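Local coordinates for acyl-CoA dehydrogenase (Thermus thermophilus, PDB 2Z1Q), which probably oxidises saturated acyl-CoA thioesters to their 2,3-dehydroacyl-CoA products, using a bound FAD cofactor, at residues E141-Y146 with I182-F187. Numbering follows the deposited sequence.
Sequences EWIAAY and ISNAGF. With FAD (flavin-adenine dinucleotide), chain D.
The closest apolar contact between 141-146 and 182-187 joins I143 to F187, CD1 of I143 lying 3.5 Å from CD2 of F187. The I143 side chain is extended (chi2 174°) and crosses the phenyl group obliquely, its CG2 branch also near CD2 and CE2 of the ring and beside the N184 side chain. F187 holds CG in the crowded position between backbone N and carbonyl carbon (chi1 41°), which carries the ring toward I143, and helix 62-71 touches both residues. An alanine at I143 would remove CG1, CG2 and CD1 and would probably leave the F187 ring less firmly packed. Two residues further on, CB of A145 sits 3.7 Å from S183 O and 3.9 Å from CG2 of I182. The contact lies where the N-terminal helices give way to the beta-domain of the acyl-CoA dehydrogenase fold: strand 144-147 pairs in parallel with 190-197, while strand 172-183 ends in a type II turn, I182 to A185, with N184 at its left-handed corner. Toward the flavin the side chains draw apart, and a water joins the segments instead, accepting from Y146 N at 2.7 Å and lying within hydrogen-bonding distance of S183 O and FAD O4. Backbone and cofactor meet directly here: FAD N3 donates to Y146 O (2.8 Å, 134° at the hydrogen), and S183 N reaches FAD O4 at 3.3 Å. S183 OG donates to FAD N5 at 2.6 Å, the flavin atom that takes up the substrate hydride in this family.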
loop_
_atom_site.group_PDB
_atom_site.type_symbol
_atom_site.label_atom_id
_atom_site.label_comp_id
_atom_site.label_asym_id
_atom_site.label_seq_id
_atom_site.Cartn_x
_atom_site.Cartn_y
_atom_site.Cartn_z
ATOM N N GLU B 141 0.470 2.440 -37.561
ATOM C CA GLU B 141 0.718 3.674 -38.286
ATOM C C GLU B 141 -0.056 4.773 -37.568
ATOM O O GLU B 141 0.401 5.911 -37.456
ATOM C CB GLU B 141 0.258 3.528 -39.737
ATOM C CG GLU B 141 0.123 4.855 -40.471
ATOM C CD GLU B 141 0.058 4.687 -41.976
ATOM O OE1 GLU B 141 -0.735 3.843 -42.455
ATOM O OE2 GLU B 141 0.796 5.406 -42.679
ATOM N N TRP B 142 -1.224 4.409 -37.058
ATOM C CA TRP B 142 -2.067 5.344 -36.335
ATOM C C TRP B 142 -2.334 4.876 -34.904
ATOM O O TRP B 142 -2.702 3.716 -34.676
ATOM C CB TRP B 142 -3.362 5.531 -37.104
ATOM C CG TRP B 142 -3.279 6.628 -38.109
ATOM C CD1 TRP B 142 -2.161 7.071 -38.756
ATOM C CD2 TRP B 142 -4.355 7.447 -38.560
ATOM N NE1 TRP B 142 -2.475 8.123 -39.584
ATOM C CE2 TRP B 142 -3.817 8.374 -39.482
ATOM C CE3 TRP B 142 -5.726 7.492 -38.271
ATOM C CZ2 TRP B 142 -4.605 9.336 -40.115
ATOM C CZ3 TRP B 142 -6.506 8.445 -38.896
ATOM C CH2 TRP B 142 -5.945 9.355 -39.808
ATOM N N ILE B 143 -2.125 5.771 -33.939
ATOM C CA ILE B 143 -2.346 5.462 -32.531
ATOM C C ILE B 143 -3.716 5.979 -32.121
ATOM O O ILE B 143 -4.087 7.100 -32.466
ATOM C CB ILE B 143 -1.258 6.113 -31.646
ATOM C CG1 ILE B 143 0.118 5.598 -32.076
ATOM C CG2 ILE B 143 -1.486 5.774 -30.174
ATOM C CD1 ILE B 143 1.267 6.263 -31.374
ATOM N N ALA B 144 -4.473 5.179 -31.383
ATOM C CA ALA B 144 -5.805 5.612 -30.991
ATOM C C ALA B 144 -5.907 6.034 -29.517
ATOM O O ALA B 144 -5.113 5.608 -28.683
ATOM C CB ALA B 144 -6.823 4.506 -31.317
ATOM N N ALA B 145 -6.882 6.896 -29.228
ATOM C CA ALA B 145 -7.126 7.386 -27.874
ATOM C C ALA B 145 -8.625 7.309 -27.597
ATOM O O ALA B 145 -9.446 7.355 -28.520
ATOM C CB ALA B 145 -6.637 8.823 -27.726
ATOM N N TYR B 146 -8.970 7.214 -26.319
ATOM C CA TYR B 146 -10.353 7.086 -25.871
ATOM C C TYR B 146 -10.665 8.256 -24.944
ATOM O O TYR B 146 -10.019 8.420 -23.910
ATOM C CB TYR B 146 -10.475 5.772 -25.103
ATOM C CG TYR B 146 -11.866 5.338 -24.752
ATOM C CD1 TYR B 146 -12.730 4.845 -25.721
ATOM C CD2 TYR B 146 -12.293 5.337 -23.423
ATOM C CE1 TYR B 146 -13.992 4.347 -25.375
ATOM C CE2 TYR B 146 -13.533 4.851 -23.067
ATOM C CZ TYR B 146 -14.380 4.354 -24.041
ATOM O OH TYR B 146 -15.608 3.862 -23.670
ATOM N N ILE B 182 -6.565 11.836 -20.790
ATOM C CA ILE B 182 -6.596 10.988 -21.989
ATOM C C ILE B 182 -5.251 10.333 -22.290
ATOM O O ILE B 182 -4.303 11.010 -22.665
ATOM C CB ILE B 182 -7.043 11.805 -23.224
ATOM C CG1 ILE B 182 -8.525 12.101 -23.122
ATOM C CG2 ILE B 182 -6.801 11.039 -24.506
ATOM C CD1 ILE B 182 -8.869 13.028 -22.025
ATOM N N SER B 183 -5.169 9.017 -22.118
ATOM C CA SER B 183 -3.920 8.308 -22.419
ATOM C C SER B 183 -3.644 8.385 -23.921
ATOM O O SER B 183 -4.575 8.299 -24.728
ATOM C CB SER B 183 -4.018 6.822 -22.011
ATOM O OG SER B 183 -4.407 6.661 -20.662
ATOM N N ASN B 184 -2.371 8.546 -24.280
ATOM C CA ASN B 184 -1.932 8.626 -25.678
ATOM C C ASN B 184 -2.262 9.957 -26.366
ATOM O O ASN B 184 -1.915 10.168 -27.537
ATOM C CB ASN B 184 -2.549 7.471 -26.503
ATOM C CG ASN B 184 -2.008 6.082 -26.114
ATOM O OD1 ASN B 184 -2.585 5.066 -26.496
ATOM N ND2 ASN B 184 -0.908 6.037 -25.374
ATOM N N ALA B 185 -2.915 10.859 -25.642
ATOM C CA ALA B 185 -3.313 12.158 -26.182
ATOM C C ALA B 185 -2.170 12.960 -26.782
ATOM O O ALA B 185 -2.382 13.785 -27.673
ATOM C CB ALA B 185 -4.007 12.972 -25.105
ATOM N N GLY B 186 -0.959 12.726 -26.301
ATOM C CA GLY B 186 0.188 13.454 -26.797
ATOM C C GLY B 186 0.627 13.098 -28.215
ATOM O O GLY B 186 1.322 13.886 -28.847
ATOM N N PHE B 187 0.224 11.926 -28.712
ATOM C CA PHE B 187 0.616 11.493 -30.055
ATOM C C PHE B 187 -0.454 10.699 -30.809
ATOM O O PHE B 187 -0.215 10.239 -31.924
ATOM C CB PHE B 187 1.903 10.663 -29.973
ATOM C CG PHE B 187 1.923 9.703 -28.812
ATOM C CD1 PHE B 187 2.781 9.915 -27.736
ATOM C CD2 PHE B 187 1.061 8.611 -28.779
ATOM C CE1 PHE B 187 2.776 9.052 -26.641
ATOM C CE2 PHE B 187 1.047 7.745 -27.690
ATOM C CZ PHE B 187 1.907 7.966 -26.619
HETATM P PA FAD D . -13.483 10.077 -8.169
HETATM O O1A FAD D . -12.061 10.001 -8.395
HETATM O O2A FAD D . -14.468 11.032 -8.988
HETATM O O5B FAD D . -14.145 8.829 -7.494
HETATM C C5B FAD D . -13.876 8.841 -6.093
HETATM C C4B FAD D . -14.726 7.666 -5.665
HETATM O O4B FAD D . -15.222 6.719 -6.523
HETATM C C3B FAD D . -14.537 7.005 -4.225
HETATM O O3B FAD D . -15.161 7.805 -3.213
HETATM C C2B FAD D . -15.300 5.678 -4.628
HETATM O O2B FAD D . -15.931 4.965 -3.559
HETATM C C1B FAD D . -16.176 6.469 -5.557
HETATM N N9A FAD D . -17.443 6.017 -6.050
HETATM C C8A FAD D . -17.896 6.386 -7.283
HETATM N N7A FAD D . -19.065 5.903 -7.492
HETATM C C5A FAD D . -19.440 5.171 -6.422
HETATM C C6A FAD D . -20.604 4.418 -6.082
HETATM N N6A FAD D . -21.647 4.335 -6.981
HETATM N N1A FAD D . -20.632 3.798 -4.870
HETATM C C2A FAD D . -19.633 3.900 -3.999
HETATM N N3A FAD D . -18.555 4.600 -4.292
HETATM C C4A FAD D . -18.394 5.251 -5.456
HETATM N N1 FAD D . -10.129 8.092 -19.111
HETATM C C2 FAD D . -10.470 7.858 -20.397
HETATM O O2 FAD D . -11.619 8.084 -20.741
HETATM N N3 FAD D . -9.589 7.404 -21.323
HETATM C C4 FAD D . -8.271 7.146 -21.019
HETATM O O4 FAD D . -7.491 6.747 -21.849
HETATM C C4X FAD D . -7.824 7.399 -19.627
HETATM N N5 FAD D . -6.553 7.218 -19.229
HETATM C C5X FAD D . -6.164 7.500 -17.960
HETATM C C6 FAD D . -4.787 7.364 -17.556
HETATM C C7 FAD D . -4.405 7.708 -16.248
HETATM C C7M FAD D . -2.948 7.586 -15.841
HETATM C C8 FAD D . -5.377 8.174 -15.307
HETATM C C8M FAD D . -5.005 8.562 -13.894
HETATM C C9 FAD D . -6.698 8.296 -15.680
HETATM C C9A FAD D . -7.122 7.973 -17.005
HETATM N N10 FAD D . -8.474 8.148 -17.375
HETATM C C10 FAD D . -8.870 7.894 -18.672
HETATM C "C1'" FAD D . -9.357 8.639 -16.348
HETATM C "C2'" FAD D . -10.228 7.571 -15.669
HETATM O "O2'" FAD D . -11.148 7.001 -16.588
HETATM C "C3'" FAD D . -10.886 8.376 -14.594
HETATM O "O3'" FAD D . -9.831 8.866 -13.718
HETATM C "C4'" FAD D . -11.849 7.622 -13.720
HETATM O "O4'" FAD D . -12.971 7.090 -14.430
HETATM C "C5'" FAD D . -12.208 8.675 -12.735
HETATM O "O5'" FAD D . -13.032 8.275 -11.760
HETATM P P FAD D . -12.900 9.556 -10.803
HETATM O O1P FAD D . -11.450 9.782 -10.567
HETATM O O2P FAD D . -13.540 10.875 -11.509
HETATM O O3P FAD D . -13.674 9.080 -9.445
HETATM O O HOH W 1 -7.089 6.924 -24.455
#